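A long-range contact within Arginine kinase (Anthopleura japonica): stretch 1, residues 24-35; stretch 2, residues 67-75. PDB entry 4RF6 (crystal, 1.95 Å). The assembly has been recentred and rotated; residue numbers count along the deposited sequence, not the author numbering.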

# COMPACT_ATOMS: atom_id res chain seq x y z
N ASN A 24 42.20 15.93 -9.98
CA ASN A 24 42.47 17.36 -10.05
C ASN A 24 41.75 18.01 -11.24
O ASN A 24 42.05 19.15 -11.61
N ASP A 25 40.81 17.29 -11.84
CA ASP A 25 40.03 17.85 -12.93
C ASP A 25 38.83 18.63 -12.39
O ASP A 25 38.09 18.15 -11.54
N PRO A 26 38.64 19.86 -12.90
CA PRO A 26 37.59 20.79 -12.48
C PRO A 26 36.21 20.13 -12.46
O PRO A 26 35.36 20.51 -11.66
N LYS A 27 36.02 19.13 -13.32
CA LYS A 27 34.77 18.38 -13.37
C LYS A 27 34.53 17.55 -12.10
O LYS A 27 33.39 17.27 -11.74
N CYS A 28 35.61 17.15 -11.45
CA CYS A 28 35.52 16.30 -10.26
C CYS A 28 34.68 16.97 -9.17
O CYS A 28 34.78 18.17 -8.95
N ASN A 29 33.85 16.17 -8.50
CA ASN A 29 33.09 16.63 -7.35
C ASN A 29 34.06 17.03 -6.24
O ASN A 29 34.81 16.20 -5.74
N PRO A 30 34.06 18.32 -5.86
CA PRO A 30 34.99 18.81 -4.83
C PRO A 30 34.64 18.23 -3.46
O PRO A 30 35.39 18.41 -2.49
N LYS A 31 33.51 17.53 -3.39
CA LYS A 31 33.07 16.85 -2.17
C LYS A 31 33.42 15.36 -2.20
O LYS A 31 33.11 14.62 -1.27
N SER A 32 34.05 14.93 -3.29
CA SER A 32 34.47 13.54 -3.44
C SER A 32 35.44 13.15 -2.33
O SER A 32 36.45 13.82 -2.12
N LEU A 33 35.12 12.07 -1.62
CA LEU A 33 35.96 11.62 -0.52
C LEU A 33 37.29 11.06 -1.01
O LEU A 33 38.31 11.22 -0.35
N VAL A 34 37.28 10.42 -2.18
CA VAL A 34 38.54 9.92 -2.74
C VAL A 34 39.45 11.07 -3.18
O VAL A 34 40.66 11.02 -3.00
N LYS A 35 38.85 12.12 -3.74
CA LYS A 35 39.62 13.31 -4.12
C LYS A 35 40.19 13.95 -2.87
O LYS A 35 41.35 14.38 -2.84
N ASN A 67 34.21 7.73 -12.45
CA ASN A 67 33.06 8.58 -12.18
C ASN A 67 33.45 9.73 -11.27
O ASN A 67 33.31 9.65 -10.04
N LEU A 68 33.94 10.81 -11.87
CA LEU A 68 34.46 11.96 -11.13
C LEU A 68 33.41 12.65 -10.26
O LEU A 68 33.75 13.37 -9.32
N ASP A 69 32.14 12.42 -10.58
CA ASP A 69 31.03 13.02 -9.83
C ASP A 69 30.69 12.25 -8.55
O ASP A 69 29.73 12.58 -7.85
N SER A 70 31.49 11.22 -8.25
CA SER A 70 31.25 10.35 -7.10
C SER A 70 31.20 11.12 -5.78
O SER A 70 31.93 12.10 -5.61
N GLY A 71 30.36 10.66 -4.86
CA GLY A 71 30.34 11.22 -3.52
C GLY A 71 31.47 10.64 -2.70
O GLY A 71 32.25 11.37 -2.08
N VAL A 72 31.57 9.31 -2.71
CA VAL A 72 32.62 8.60 -1.97
C VAL A 72 33.78 8.23 -2.90
O VAL A 72 34.88 8.77 -2.77
N GLY A 73 33.54 7.30 -3.82
CA GLY A 73 34.51 7.01 -4.86
C GLY A 73 35.53 5.91 -4.60
O GLY A 73 36.49 5.77 -5.37
N VAL A 74 35.35 5.14 -3.53
CA VAL A 74 36.16 3.94 -3.33
C VAL A 74 35.28 2.74 -2.95
O VAL A 74 34.22 2.91 -2.34
N TYR A 75 35.73 1.55 -3.33
CA TYR A 75 35.11 0.31 -2.88
C TYR A 75 36.22 -0.60 -2.37
O TYR A 75 37.34 -0.56 -2.88

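The apolar part of this contact falls into two patches, V34 and L33 against V74 and V72, and L68 against C28 and the CB of D25. The tightest pair is V34 with V74: V34 (chi1 64°, p) points its CA-to-CB bond toward stretch 2, and its CG2 lies 3.8 Å from CG1 of V74 (chi1 -54°, m). Both residues are buried. The same V34 side chain fills the space beside G73, with V34 CB 3.9 Å from G73 O. An ideal CB on G73 would point toward stretch 1 and fall 2.7 Å from V34 CG1, a clash; the phi/psi of 91/10 would also jam it against the carbonyl O of V72, so the backbone alone calls for glycine.

L33, in the m,t rotamer, also points toward stretch 2, but its contact with V72 is looser. The CA-to-CB bond of V72 (t) is directed away, and the approach is L33 CD1 to V72 CG2 at 4.4 Å. L68, likewise m,t, has the largest area covered by the opposing stretch, 105 Å². Although its CA-to-CB bond runs sideways, its two methyls reach different partners: CD2 lies 4.1 Å from SG of C28 (t), whereas CD1 lies 4.3 Å from CB of D25, whose chi1 of -103° is between wells.

Backbone hydrogen bonds run between the same two stretches, alongside these side-chain contacts. V34 N donates to V72 O at 3.0 Å (136°), L33 N to G71 O at 3.0 Å (153°), and N29 N to L68 O at 2.9 Å, nearly linear at 174°. The acceptors L68 O and G71 O also receive CA-H...O contacts, from C28 CA at 3.5 Å and S32 CA at 3.4 Å, respectively.

Toward the polar edge, N29 (chi1 -177°, t) points in and uses both ends of its amide. Its ND2 donates a weak bond to S70 O across the contact (3.3 Å, 137°), while its OD1 accepts from K31 N at 2.9 Å (157°), within the type I turn from N29 to S32. S32 (t), at the N-cap position, has its CA-to-CB bond sideways to stretch 2; its CB approaches S70 O at 3.5 Å, while its OG accepts a weak capping bond from K35 N at 3.4 Å (166°). Water 1 bridges the stretches, lying 2.6 Å from S32 OG and donating a weak hydrogen bond to L68 O at 3.4 Å. On stretch 2, S70 (m) turns its hydroxyl to its own turn: OG donates to N67 O at a very short 2.3 Å.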

# COMPACT_ATOMS: atom_id res chain seq x y z
CB ASN A 24 43.98 17.61 -10.16
CG ASN A 24 44.74 17.14 -8.93
OD1 ASN A 24 44.30 17.33 -7.80
ND2 ASN A 24 45.90 16.52 -9.15
CB ASP A 25 39.57 16.77 -13.91
CG ASP A 25 40.39 16.75 -15.19
OD1 ASP A 25 41.56 16.32 -15.15
OD2 ASP A 25 39.85 17.16 -16.24
CB PRO A 26 37.64 21.87 -13.56
CG PRO A 26 39.04 21.82 -14.09
CD PRO A 26 39.46 20.39 -14.01
CB LYS A 27 34.77 17.45 -14.58
CG LYS A 27 33.75 17.83 -15.64
CD LYS A 27 32.91 16.63 -16.05
CE LYS A 27 33.69 15.67 -16.94
NZ LYS A 27 32.89 14.45 -17.22
CB CYS A 28 36.92 15.98 -9.73
SG CYS A 28 36.97 14.74 -8.43
CB ASN A 29 32.14 15.53 -6.87
CG ASN A 29 31.26 15.97 -5.71
OD1 ASN A 29 31.31 17.11 -5.26
ND2 ASN A 29 30.45 15.04 -5.21
CB PRO A 30 34.75 20.33 -4.83
CG PRO A 30 34.03 20.63 -6.11
CD PRO A 30 33.23 19.40 -6.42
CB LYS A 31 31.56 17.01 -2.01
CG LYS A 31 31.08 18.45 -1.97
CD LYS A 31 31.41 19.11 -0.64
CE LYS A 31 30.14 19.37 0.17
NZ LYS A 31 29.17 20.22 -0.58
CB SER A 32 35.12 13.31 -4.80
OG SER A 32 35.68 12.02 -4.89
CB LEU A 33 35.21 10.61 0.36
CG LEU A 33 34.01 11.20 1.11
CD1 LEU A 33 33.41 10.23 2.13
CD2 LEU A 33 34.42 12.50 1.80
CB VAL A 34 38.32 8.90 -3.90
CG1 VAL A 34 37.64 9.55 -5.10
CG2 VAL A 34 39.66 8.28 -4.31
CB LYS A 35 38.73 14.32 -4.85
CG LYS A 35 39.22 15.76 -4.73
CD LYS A 35 38.66 16.65 -5.82
CE LYS A 35 39.47 17.93 -5.95
NZ LYS A 35 39.21 18.61 -7.25
CB ASN A 67 31.93 7.76 -11.53
CG ASN A 67 31.62 6.49 -12.31
OD1 ASN A 67 30.99 6.53 -13.36
ND2 ASN A 67 32.07 5.35 -11.78
CB LEU A 68 35.09 12.97 -12.10
CG LEU A 68 36.37 12.51 -12.79
CD1 LEU A 68 36.75 13.46 -13.92
CD2 LEU A 68 37.51 12.38 -11.79
CB ASP A 69 29.80 13.12 -10.72
CG ASP A 69 29.33 11.77 -11.24
OD1 ASP A 69 30.19 10.91 -11.53
OD2 ASP A 69 28.11 11.58 -11.37
CB SER A 70 32.33 9.28 -7.01
OG SER A 70 32.43 8.55 -8.21
CB VAL A 72 32.06 7.34 -1.30
CG1 VAL A 72 33.14 6.63 -0.52
CG2 VAL A 72 30.90 7.70 -0.38
CB VAL A 74 37.25 4.12 -2.25
CG1 VAL A 74 38.12 5.32 -2.56
CG2 VAL A 74 36.63 4.24 -0.87
CB TYR A 75 34.35 -0.37 -4.03
CG TYR A 75 33.13 0.38 -4.52
CD1 TYR A 75 33.26 1.42 -5.44
CD2 TYR A 75 31.86 0.05 -4.09
CE1 TYR A 75 32.16 2.11 -5.90
CE2 TYR A 75 30.74 0.73 -4.55
CZ TYR A 75 30.90 1.76 -5.46
OH TYR A 75 29.80 2.45 -5.92
O HOH W 1 35.44 11.17 -7.31